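Local structure of cytochrome c-552/4 domain-containing protein (Ignicoccus hospitalis KIN4/I, 4QO5) at residues A[366-371]-A[377-382]; A[313-316]-A[322-325]; A[65-70]-A[113-118]. The protein is of unproven function but, as a membrane-associated octaheme cytochrome c, probably carries electrons through its chain of heme c groups. All coordinates share one frame; numbering follows the deposited sequence.

Along the chain the order is interaction 3, then interaction 2, then interaction 1, each closing before the next opens. The last two are neighbours: their centres lie 12 Å apart, and P366 CG of interaction 1 approaches H323 NE2 of interaction 2 to 3.3 Å, so the irregular loop between strand 362-363 and helix 393-407 packs against the small antiparallel sheet 314-315/323-324. Interaction 3 stands apart, with its centre 34 Å from that of interaction 2 and 42 Å from that of interaction 1. Interaction 2 holds the propionates of one heme and, through R315, reaches two more; interaction 3 carries an axial ligand and a thioether of another; interaction 1 backs the hairpin.

Interaction 1 of 3, residues A[366-371]-A[377-382]; sequences PISLAP and KFLYAT
F378 is gripped between two residues of 366-371, and here the packing is tight. P371 CB sits over the centre of the ring, 4.0 Å from the centroid and only 1° off the normal, a CH-pi contact. From the opposite side I367 CD1 comes in off-centre, at 3.6 Å from F378 CG; with CG1 anti to the backbone N (chi1 -170°) the isoleucine chain extends across to the ring. S368 OG lies at the ring's edge, near its plane. That hydroxyl has two bonds: it accepts from L379 N at 3.0 Å, nearly straight, and donates to A370 O at 3.0 Å, which fixes its rotation. The backbones run in opposite directions, pairing P366 with A381 and S368 with L379 around a single beta bridge, I367 with Y380. This is a short antiparallel pairing within the long loop between strand 362-363 and helix 393-407, carried by S368 N to L379 O (3.0 Å) and A381 N to P366 O (2.9 Å). The other side is looser. Y380 is exposed and meets I367 CD1 only at its ring edge, with CE1 4.1 Å away, while the exposed K377, whose CB is directed away from 366-371, meets it through its backbone, K377 O lying 3.3 Å from P371 CA. Beyond the segments, the ring of Y321 meets that of F378, and P324 touches Y380.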
loop_
_atom_site.group_PDB
_atom_site.type_symbol
_atom_site.label_atom_id
_atom_site.label_comp_id
_atom_site.label_asym_id
_atom_site.label_seq_id
_atom_site.Cartn_x
_atom_site.Cartn_y
_atom_site.Cartn_z
ATOM N N PRO A 366 -2.092 16.725 26.712
ATOM C CA PRO A 366 -3.481 17.193 26.792
ATOM C C PRO A 366 -4.303 16.471 27.847
ATOM O O PRO A 366 -5.350 16.975 28.279
ATOM C CB PRO A 366 -4.036 16.897 25.391
ATOM C CG PRO A 366 -3.156 15.805 24.844
ATOM C CD PRO A 366 -1.803 16.012 25.448
ATOM N N ILE A 367 -3.828 15.302 28.263
ATOM C CA ILE A 367 -4.604 14.446 29.153
ATOM C C ILE A 367 -3.652 13.719 30.110
ATOM O O ILE A 367 -2.483 13.488 29.776
ATOM C CB ILE A 367 -5.474 13.465 28.302
ATOM C CG1 ILE A 367 -6.496 12.714 29.160
ATOM C CG2 ILE A 367 -4.588 12.520 27.457
ATOM C CD1 ILE A 367 -7.536 11.945 28.335
ATOM N N SER A 368 -4.138 13.380 31.300
ATOM C CA SER A 368 -3.324 12.698 32.307
ATOM C C SER A 368 -2.940 11.276 31.875
ATOM O O SER A 368 -3.489 10.741 30.909
ATOM C CB SER A 368 -4.066 12.647 33.638
ATOM O OG SER A 368 -5.358 12.077 33.484
ATOM N N LEU A 369 -2.006 10.668 32.601
ATOM C CA LEU A 369 -1.506 9.336 32.251
ATOM C C LEU A 369 -2.456 8.233 32.688
ATOM O O LEU A 369 -2.389 7.103 32.195
ATOM C CB LEU A 369 -0.134 9.099 32.880
ATOM C CG LEU A 369 0.964 10.066 32.445
ATOM C CD1 LEU A 369 2.266 9.751 33.168
ATOM C CD2 LEU A 369 1.163 10.034 30.930
ATOM N N ALA A 370 -3.332 8.559 33.629
ATOM C CA ALA A 370 -4.287 7.592 34.147
ATOM C C ALA A 370 -5.523 8.344 34.614
ATOM O O ALA A 370 -5.426 9.509 35.003
ATOM C CB ALA A 370 -3.668 6.816 35.303
ATOM N N PRO A 371 -6.693 7.689 34.574
ATOM C CA PRO A 371 -7.877 8.359 35.117
ATOM C C PRO A 371 -7.831 8.358 36.643
ATOM O O PRO A 371 -6.998 7.669 37.227
ATOM C CB PRO A 371 -9.030 7.492 34.607
ATOM C CG PRO A 371 -8.427 6.135 34.410
ATOM C CD PRO A 371 -7.001 6.359 34.015
ATOM N N LYS A 377 -12.610 9.498 35.898
ATOM C CA LYS A 377 -12.348 10.514 34.880
ATOM C C LYS A 377 -10.865 10.824 34.703
ATOM O O LYS A 377 -10.093 10.788 35.660
ATOM C CB LYS A 377 -13.078 11.814 35.222
ATOM C CG LYS A 377 -14.584 11.782 35.009
ATOM C CD LYS A 377 -15.175 13.163 35.275
ATOM C CE LYS A 377 -16.694 13.150 35.275
ATOM N NZ LYS A 377 -17.241 14.477 35.684
ATOM N N PHE A 378 -10.477 11.148 33.475
ATOM C CA PHE A 378 -9.145 11.695 33.240
ATOM C C PHE A 378 -9.114 13.167 33.639
ATOM O O PHE A 378 -10.155 13.803 33.774
ATOM C CB PHE A 378 -8.753 11.572 31.773
ATOM C CG PHE A 378 -8.488 10.162 31.332
ATOM C CD1 PHE A 378 -7.215 9.623 31.425
ATOM C CD2 PHE A 378 -9.513 9.374 30.821
ATOM C CE1 PHE A 378 -6.968 8.318 31.013
ATOM C CE2 PHE A 378 -9.270 8.072 30.410
ATOM C CZ PHE A 378 -7.993 7.547 30.506
ATOM N N LEU A 379 -7.914 13.697 33.832
ATOM C CA LEU A 379 -7.723 15.135 34.006
ATOM C C LEU A 379 -7.316 15.727 32.658
ATOM O O LEU A 379 -6.567 15.097 31.895
ATOM C CB LEU A 379 -6.653 15.410 35.061
ATOM C CG LEU A 379 -6.966 14.813 36.439
ATOM C CD1 LEU A 379 -5.759 14.883 37.357
ATOM C CD2 LEU A 379 -8.158 15.517 37.065
ATOM N N TYR A 380 -7.820 16.922 32.352
ATOM C CA TYR A 380 -7.530 17.559 31.070
ATOM C C TYR A 380 -6.601 18.741 31.294
ATOM O O TYR A 380 -6.605 19.353 32.360
ATOM C CB TYR A 380 -8.807 18.055 30.389
ATOM C CG TYR A 380 -9.803 16.988 29.991
ATOM C CD1 TYR A 380 -9.395 15.701 29.671
ATOM C CD2 TYR A 380 -11.162 17.284 29.920
ATOM C CE1 TYR A 380 -10.324 14.723 29.299
ATOM C CE2 TYR A 380 -12.091 16.327 29.551
ATOM C CZ TYR A 380 -11.669 15.049 29.243
ATOM O OH TYR A 380 -12.607 14.103 28.874
ATOM N N ALA A 381 -5.824 19.067 30.269
ATOM C CA ALA A 381 -4.807 20.109 30.356
ATOM C C ALA A 381 -5.413 21.492 30.488
ATOM O O ALA A 381 -6.556 21.721 30.095
ATOM C CB ALA A 381 -3.898 20.058 29.116
ATOM N N THR A 382 -4.624 22.416 31.027
ATOM C CA THR A 382 -4.954 23.832 30.989
ATOM C C THR A 382 -3.913 24.582 30.156
ATOM O O THR A 382 -2.858 24.042 29.819
ATOM C CB THR A 382 -4.997 24.440 32.398
ATOM O OG1 THR A 382 -3.785 24.120 33.090
ATOM C CG2 THR A 382 -6.175 23.879 33.184
#

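Interaction 2 of 3, residues A[313-316]-A[322-325]; sequences WVRL and AHPM. With HEC (heme c), chain H.
R315 and H323 form the hydrogen-bonded pair of a two-stranded antiparallel contact. Their backbones are joined by two bonds, R315 N to H323 O, 2.6 Å, and H323 N to R315 O, 3.2 Å. M325 N to W313 O adds a third, at 3.1 Å. V314 and P324 make the adjoining non-hydrogen-bonded pair, where the side chains diverge.

Among the side chains, R315 CB lies over a face of the H323 imidazole, 3.6 Å from the centroid, a CH-pi contact offset toward the rim. The histidine's CG lies between its backbone N and carbonyl carbon (chi1 52°), which brings the ring in under the arginine. M325 SD lies 3.8 Å from R315 CD, crossing the chain rather than running along it.

Polar links follow. One water accepts from R315 NH1 and lies in the imidazole plane at H323 NE2, while H323 ND1 is bonded to Y321 O. R315 NH2 reaches a propionate of another heme c.

Backbone N-H groups hold the propionates of the heme of chain H: W313 N (2.8 Å) and V314 N both donate to its O2D, which also sits over the W313 indole face, and L316 N donates to its O2A at 2.9 Å. The arrangement is a beta hairpin whose first arm, strand 314-315 with its flanking residues, binds both propionates of the heme c #8 site.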
loop_
_atom_site.group_PDB
_atom_site.type_symbol
_atom_site.label_atom_id
_atom_site.label_comp_id
_atom_site.label_asym_id
_atom_site.label_seq_id
_atom_site.Cartn_x
_atom_site.Cartn_y
_atom_site.Cartn_z
ATOM N N TRP A 313 -13.919 17.135 16.852
ATOM C CA TRP A 313 -14.391 17.251 18.238
ATOM C C TRP A 313 -13.502 16.456 19.192
ATOM O O TRP A 313 -13.397 16.774 20.369
ATOM C CB TRP A 313 -15.867 16.819 18.390
ATOM C CG TRP A 313 -16.253 15.450 17.807
ATOM C CD1 TRP A 313 -16.470 14.286 18.510
ATOM C CD2 TRP A 313 -16.512 15.133 16.426
ATOM N NE1 TRP A 313 -16.830 13.272 17.649
ATOM C CE2 TRP A 313 -16.861 13.762 16.367
ATOM C CE3 TRP A 313 -16.472 15.869 15.237
ATOM C CZ2 TRP A 313 -17.170 13.117 15.162
ATOM C CZ3 TRP A 313 -16.786 15.230 14.041
ATOM C CH2 TRP A 313 -17.131 13.862 14.015
ATOM N N VAL A 314 -12.887 15.396 18.682
ATOM C CA VAL A 314 -12.079 14.538 19.545
ATOM C C VAL A 314 -10.772 14.163 18.859
ATOM O O VAL A 314 -10.769 13.719 17.711
ATOM C CB VAL A 314 -12.858 13.274 19.964
ATOM C CG1 VAL A 314 -13.329 12.479 18.722
ATOM C CG2 VAL A 314 -12.019 12.406 20.901
ATOM N N ARG A 315 -9.654 14.365 19.548
ATOM C CA ARG A 315 -8.349 14.033 18.957
ATOM C C ARG A 315 -8.146 12.527 18.987
ATOM O O ARG A 315 -8.026 11.935 20.062
ATOM C CB ARG A 315 -7.211 14.730 19.713
ATOM C CG ARG A 315 -5.834 14.574 19.029
ATOM C CD ARG A 315 -5.550 15.767 18.143
ATOM N NE ARG A 315 -4.382 15.617 17.272
ATOM C CZ ARG A 315 -3.194 16.165 17.509
ATOM N NH1 ARG A 315 -2.980 16.890 18.608
ATOM N NH2 ARG A 315 -2.210 15.996 16.640
ATOM N N LEU A 316 -8.114 11.911 17.807
ATOM C CA LEU A 316 -7.970 10.456 17.686
ATOM C C LEU A 316 -6.520 10.005 17.833
ATOM O O LEU A 316 -6.267 8.826 18.088
ATOM C CB LEU A 316 -8.496 9.965 16.333
ATOM C CG LEU A 316 -9.962 10.241 15.992
ATOM C CD1 LEU A 316 -10.334 9.504 14.700
ATOM C CD2 LEU A 316 -10.900 9.856 17.142
ATOM N N ALA A 322 -6.891 9.204 23.471
ATOM C CA ALA A 322 -7.722 10.076 22.651
ATOM C C ALA A 322 -8.443 11.029 23.611
ATOM O O ALA A 322 -8.836 10.635 24.716
ATOM C CB ALA A 322 -8.729 9.265 21.838
ATOM N N HIS A 323 -8.607 12.275 23.188
ATOM C CA HIS A 323 -9.045 13.334 24.102
ATOM C C HIS A 323 -9.801 14.423 23.350
ATOM O O HIS A 323 -9.646 14.563 22.156
ATOM C CB HIS A 323 -7.824 13.938 24.780
ATOM C CG HIS A 323 -6.760 14.369 23.822
ATOM N ND1 HIS A 323 -5.869 13.481 23.259
ATOM C CD2 HIS A 323 -6.445 15.587 23.320
ATOM C CE1 HIS A 323 -5.047 14.135 22.456
ATOM N NE2 HIS A 323 -5.375 15.414 22.473
ATOM N N PRO A 324 -10.614 15.228 24.066
ATOM C CA PRO A 324 -11.305 16.294 23.331
ATOM C C PRO A 324 -10.300 17.212 22.636
ATOM O O PRO A 324 -9.182 17.390 23.128
ATOM C CB PRO A 324 -12.064 17.052 24.439
ATOM C CG PRO A 324 -12.258 16.033 25.523
ATOM C CD PRO A 324 -11.028 15.149 25.475
ATOM N N MET A 325 -10.674 17.764 21.488
ATOM C CA MET A 325 -9.738 18.566 20.699
ATOM C C MET A 325 -9.217 19.784 21.487
ATOM O O MET A 325 -9.978 20.455 22.167
ATOM C CB MET A 325 -10.438 19.029 19.418
ATOM C CG MET A 325 -9.519 19.551 18.347
ATOM S SD MET A 325 -8.487 18.202 17.725
ATOM C CE MET A 325 -7.175 19.147 16.949
HETATM FE FE HEC H . -10.767 12.063 8.129
HETATM C CHA HEC H . -10.558 12.056 11.569
HETATM C CHB HEC H . -7.488 13.006 7.883
HETATM C CHC HEC H . -10.830 11.317 4.834
HETATM C CHD HEC H . -14.116 12.046 8.256
HETATM N NA HEC H . -9.326 12.469 9.463
HETATM C C1A HEC H . -9.408 12.322 10.841
HETATM C C2A HEC H . -8.087 12.490 11.393
HETATM C C3A HEC H . -7.231 12.726 10.382
HETATM C C4A HEC H . -7.989 12.738 9.146
HETATM C CMA HEC H . -5.705 12.979 10.464
HETATM C CAA HEC H . -7.763 12.367 12.898
HETATM C CBA HEC H . -7.501 13.766 13.473
HETATM C CGA HEC H . -7.446 13.570 14.967
HETATM O O1A HEC H . -6.367 13.184 15.485
HETATM O O2A HEC H . -8.502 13.758 15.627
HETATM N NB HEC H . -9.434 12.220 6.657
HETATM C C1B HEC H . -8.091 12.503 6.783
HETATM C C2B HEC H . -7.418 12.056 5.616
HETATM C C3B HEC H . -8.375 11.545 4.829
HETATM C C4B HEC H . -9.649 11.672 5.443
HETATM C CMB HEC H . -5.877 12.216 5.451
HETATM C CAB HEC H . -8.409 10.839 3.487
HETATM C CBB HEC H . -7.189 9.944 3.245
HETATM N NC HEC H . -12.143 11.864 6.780
HETATM C C1C HEC H . -12.033 11.440 5.470
HETATM C C2C HEC H . -13.345 11.422 4.857
HETATM C C3C HEC H . -14.180 11.327 5.910
HETATM C C4C HEC H . -13.484 11.780 7.069
HETATM C CMC HEC H . -13.509 10.698 3.504
HETATM C CAC HEC H . -15.711 11.169 6.053
HETATM C CBC HEC H . -16.453 10.372 4.971
HETATM N ND HEC H . -12.122 12.063 9.674
HETATM C C1D HEC H . -13.492 12.009 9.473
HETATM C C2D HEC H . -14.156 11.951 10.738
HETATM C C3D HEC H . -13.049 11.924 11.771
HETATM C C4D HEC H . -11.810 12.014 11.022
HETATM C CMD HEC H . -15.681 11.871 10.976
HETATM C CAD HEC H . -13.184 11.910 13.297
HETATM C CBD HEC H . -13.335 13.404 13.655
HETATM C CGD HEC H . -12.826 13.647 15.050
HETATM O O1D HEC H . -11.973 12.855 15.513
HETATM O O2D HEC H . -13.266 14.629 15.710
HETATM O O HOH W 1 -3.731 17.310 21.331
#

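Interaction 3 of 3, residues A[65-70]-A[113-118]; sequences LDEIPA and CHRTEV. With HEC (heme c), chain D.
The guanidinium of R115 meets E67 with its edge. E67 OE1 lies close to the guanidinium plane, 2.7 Å from R115 NH2 on a fairly straight bond, and 3.2 Å from R115 NH1 on a weak, bent one, so a single carboxylate oxygen takes both arms of the salt bridge. The carboxylate is turned 51° against the guanidinium, and NH2 comes at OE1 from above its plane, 54° out of it. The pair is thus not the flat, two-oxygen kind. The R115 chain starts with CG anti to the backbone N and then bends at chi2 and chi3, which carries its head across to a glutamate chain set at about a right angle to it. The imidazole of H114 presents its NE2 edge to the iron of the heme in chain D, 2.1 Å away, with M43 SD as the other axial ligand.

The apolar half of the contact is thin: I68 CD1 lies 3.9 Å from C113 SG, beside the thioether to the heme CAC, a link stretched in the model. C113 and H114 close a CxxCH heme c motif. Were R115 replaced by an alanine, the E67 carboxylate would probably be left without its charge partner, and the contact would be reduced to the touch of I68 on C113.

H114 is the N-cap of helix 115-122, which faces the loop between helices 48-51 and 70-73. That loop also binds the helix start, through T63 OG1 to R115 N and S62 OG to T116 N.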
loop_
_atom_site.group_PDB
_atom_site.type_symbol
_atom_site.label_atom_id
_atom_site.label_comp_id
_atom_site.label_asym_id
_atom_site.label_seq_id
_atom_site.Cartn_x
_atom_site.Cartn_y
_atom_site.Cartn_z
ATOM N N LEU A 65 -9.792 44.068 -2.820
ATOM C CA LEU A 65 -9.042 44.561 -3.965
ATOM C C LEU A 65 -8.289 45.840 -3.638
ATOM O O LEU A 65 -7.133 45.990 -4.042
ATOM C CB LEU A 65 -9.942 44.779 -5.185
ATOM C CG LEU A 65 -9.228 45.118 -6.500
ATOM C CD1 LEU A 65 -8.238 44.031 -6.960
ATOM C CD2 LEU A 65 -10.269 45.371 -7.581
ATOM N N ASP A 66 -8.924 46.749 -2.896
ATOM C CA ASP A 66 -8.267 48.017 -2.584
ATOM C C ASP A 66 -7.117 47.887 -1.576
ATOM O O ASP A 66 -6.408 48.859 -1.309
ATOM C CB ASP A 66 -9.281 49.096 -2.148
ATOM C CG ASP A 66 -10.056 48.722 -0.890
ATOM O OD1 ASP A 66 -9.777 47.668 -0.286
ATOM O OD2 ASP A 66 -10.946 49.505 -0.488
ATOM N N GLU A 67 -6.935 46.694 -1.023
ATOM C CA GLU A 67 -5.821 46.427 -0.117
ATOM C C GLU A 67 -4.732 45.580 -0.772
ATOM O O GLU A 67 -3.728 45.254 -0.141
ATOM C CB GLU A 67 -6.320 45.755 1.156
ATOM C CG GLU A 67 -7.303 46.643 1.933
ATOM C CD GLU A 67 -7.637 46.090 3.306
ATOM O OE1 GLU A 67 -6.693 45.785 4.069
ATOM O OE2 GLU A 67 -8.840 45.963 3.622
ATOM N N ILE A 68 -4.955 45.190 -2.023
ATOM C CA ILE A 68 -3.921 44.514 -2.813
ATOM C C ILE A 68 -3.148 45.628 -3.507
ATOM O O ILE A 68 -3.758 46.544 -4.049
ATOM C CB ILE A 68 -4.547 43.584 -3.870
ATOM C CG1 ILE A 68 -5.312 42.444 -3.196
ATOM C CG2 ILE A 68 -3.491 43.012 -4.832
ATOM C CD1 ILE A 68 -5.973 41.469 -4.191
ATOM N N PRO A 69 -1.810 45.563 -3.480
ATOM C CA PRO A 69 -0.996 46.620 -4.109
ATOM C C PRO A 69 -1.397 46.858 -5.573
ATOM O O PRO A 69 -1.611 45.906 -6.333
ATOM C CB PRO A 69 0.425 46.062 -4.025
ATOM C CG PRO A 69 0.406 45.129 -2.842
ATOM C CD PRO A 69 -0.987 44.528 -2.825
ATOM N N ALA A 70 -1.511 48.126 -5.951
ATOM C CA ALA A 70 -2.000 48.518 -7.275
ATOM C C ALA A 70 -1.279 47.838 -8.435
ATOM O O ALA A 70 -1.909 47.462 -9.417
ATOM C CB ALA A 70 -1.935 50.039 -7.433
ATOM N N CYS A 113 -2.898 38.354 -1.208
ATOM C CA CYS A 113 -4.170 38.151 -1.909
ATOM C C CYS A 113 -5.128 37.164 -1.251
ATOM O O CYS A 113 -6.307 37.181 -1.553
ATOM C CB CYS A 113 -3.914 37.709 -3.344
ATOM S SG CYS A 113 -2.936 38.959 -4.103
ATOM N N HIS A 114 -4.620 36.328 -0.349
ATOM C CA HIS A 114 -5.437 35.304 0.302
ATOM C C HIS A 114 -5.373 35.470 1.794
ATOM O O HIS A 114 -5.012 34.539 2.513
ATOM C CB HIS A 114 -4.921 33.912 -0.053
ATOM C CG HIS A 114 -4.931 33.642 -1.513
ATOM N ND1 HIS A 114 -6.079 33.709 -2.268
ATOM C CD2 HIS A 114 -3.933 33.328 -2.366
ATOM C CE1 HIS A 114 -5.796 33.423 -3.523
ATOM N NE2 HIS A 114 -4.500 33.199 -3.609
ATOM N N ARG A 115 -5.722 36.664 2.263
ATOM C CA ARG A 115 -5.640 36.975 3.687
ATOM C C ARG A 115 -6.420 36.001 4.572
ATOM O O ARG A 115 -5.915 35.533 5.611
ATOM C CB ARG A 115 -6.104 38.418 3.936
ATOM C CG ARG A 115 -6.126 38.799 5.402
ATOM C CD ARG A 115 -5.705 40.249 5.557
ATOM N NE ARG A 115 -6.759 41.182 5.194
ATOM C CZ ARG A 115 -6.545 42.442 4.820
ATOM N NH1 ARG A 115 -5.309 42.917 4.712
ATOM N NH2 ARG A 115 -7.570 43.220 4.527
ATOM N N THR A 116 -7.634 35.663 4.159
ATOM C CA THR A 116 -8.499 34.853 5.023
ATOM C C THR A 116 -7.899 33.467 5.248
ATOM O O THR A 116 -7.897 32.950 6.376
ATOM C CB THR A 116 -9.925 34.738 4.461
ATOM O OG1 THR A 116 -10.476 36.050 4.302
ATOM C CG2 THR A 116 -10.817 33.936 5.411
ATOM N N GLU A 117 -7.354 32.887 4.182
ATOM C CA GLU A 117 -6.771 31.565 4.257
ATOM C C GLU A 117 -5.570 31.546 5.194
ATOM O O GLU A 117 -5.411 30.635 6.009
ATOM C CB GLU A 117 -6.382 31.067 2.860
ATOM C CG GLU A 117 -7.577 30.769 1.958
ATOM C CD GLU A 117 -8.306 32.015 1.452
ATOM O OE1 GLU A 117 -7.754 33.131 1.539
ATOM O OE2 GLU A 117 -9.461 31.882 0.980
ATOM N N VAL A 118 -4.728 32.564 5.085
ATOM C CA VAL A 118 -3.551 32.630 5.933
ATOM C C VAL A 118 -3.922 32.893 7.402
ATOM O O VAL A 118 -3.344 32.274 8.315
ATOM C CB VAL A 118 -2.543 33.652 5.380
ATOM C CG1 VAL A 118 -1.296 33.717 6.260
ATOM C CG2 VAL A 118 -2.145 33.259 3.945
HETATM FE FE HEC D . -3.358 32.597 -5.312
HETATM C CHA HEC D . -6.077 31.344 -6.967
HETATM C CHB HEC D . -3.025 29.627 -3.629
HETATM C CHC HEC D . -0.484 33.726 -4.009
HETATM C CHD HEC D . -3.920 35.716 -6.627
HETATM N NA HEC D . -4.345 30.814 -5.321
HETATM C C1A HEC D . -5.449 30.501 -6.085
HETATM C C2A HEC D . -5.807 29.122 -5.839
HETATM C C3A HEC D . -4.955 28.660 -4.906
HETATM C C4A HEC D . -4.027 29.713 -4.565
HETATM C CMA HEC D . -4.923 27.249 -4.280
HETATM C CAA HEC D . -7.004 28.376 -6.506
HETATM C CBA HEC D . -6.440 27.518 -7.644
HETATM C CGA HEC D . -7.502 26.610 -8.220
HETATM O O1A HEC D . -8.725 26.863 -8.060
HETATM O O2A HEC D . -7.104 25.609 -8.865
HETATM N NB HEC D . -2.123 31.836 -4.055
HETATM C C1B HEC D . -2.050 30.572 -3.519
HETATM C C2B HEC D . -0.807 30.403 -2.843
HETATM C C3B HEC D . -0.108 31.548 -3.033
HETATM C C4B HEC D . -0.909 32.453 -3.766
HETATM C CMB HEC D . -0.432 29.082 -2.139
HETATM C CAB HEC D . 1.299 32.036 -2.694
HETATM C CBB HEC D . 2.356 30.877 -2.802
HETATM N NC HEC D . -2.406 34.389 -5.253
HETATM C C1C HEC D . -1.192 34.660 -4.705
HETATM C C2C HEC D . -0.946 36.094 -4.757
HETATM C C3C HEC D . -1.756 36.526 -5.755
HETATM C C4C HEC D . -2.784 35.527 -5.909
HETATM C CMC HEC D . 0.498 36.599 -4.493
HETATM C CAC HEC D . -1.957 37.908 -6.454
HETATM C CBC HEC D . -0.725 38.828 -6.617
HETATM N ND HEC D . -4.734 33.398 -6.564
HETATM C C1D HEC D . -4.771 34.708 -7.005
HETATM C C2D HEC D . -5.836 34.887 -7.943
HETATM C C3D HEC D . -6.523 33.541 -8.051
HETATM C C4D HEC D . -5.794 32.671 -7.150
HETATM C CMD HEC D . -6.235 36.174 -8.694
HETATM C CAD HEC D . -7.743 33.245 -8.944
HETATM C CBD HEC D . -8.973 33.400 -8.047
HETATM C CGD HEC D . -10.262 33.281 -8.822
HETATM O O1D HEC D . -11.366 33.431 -8.202
HETATM O O2D HEC D . -10.184 33.041 -10.051
#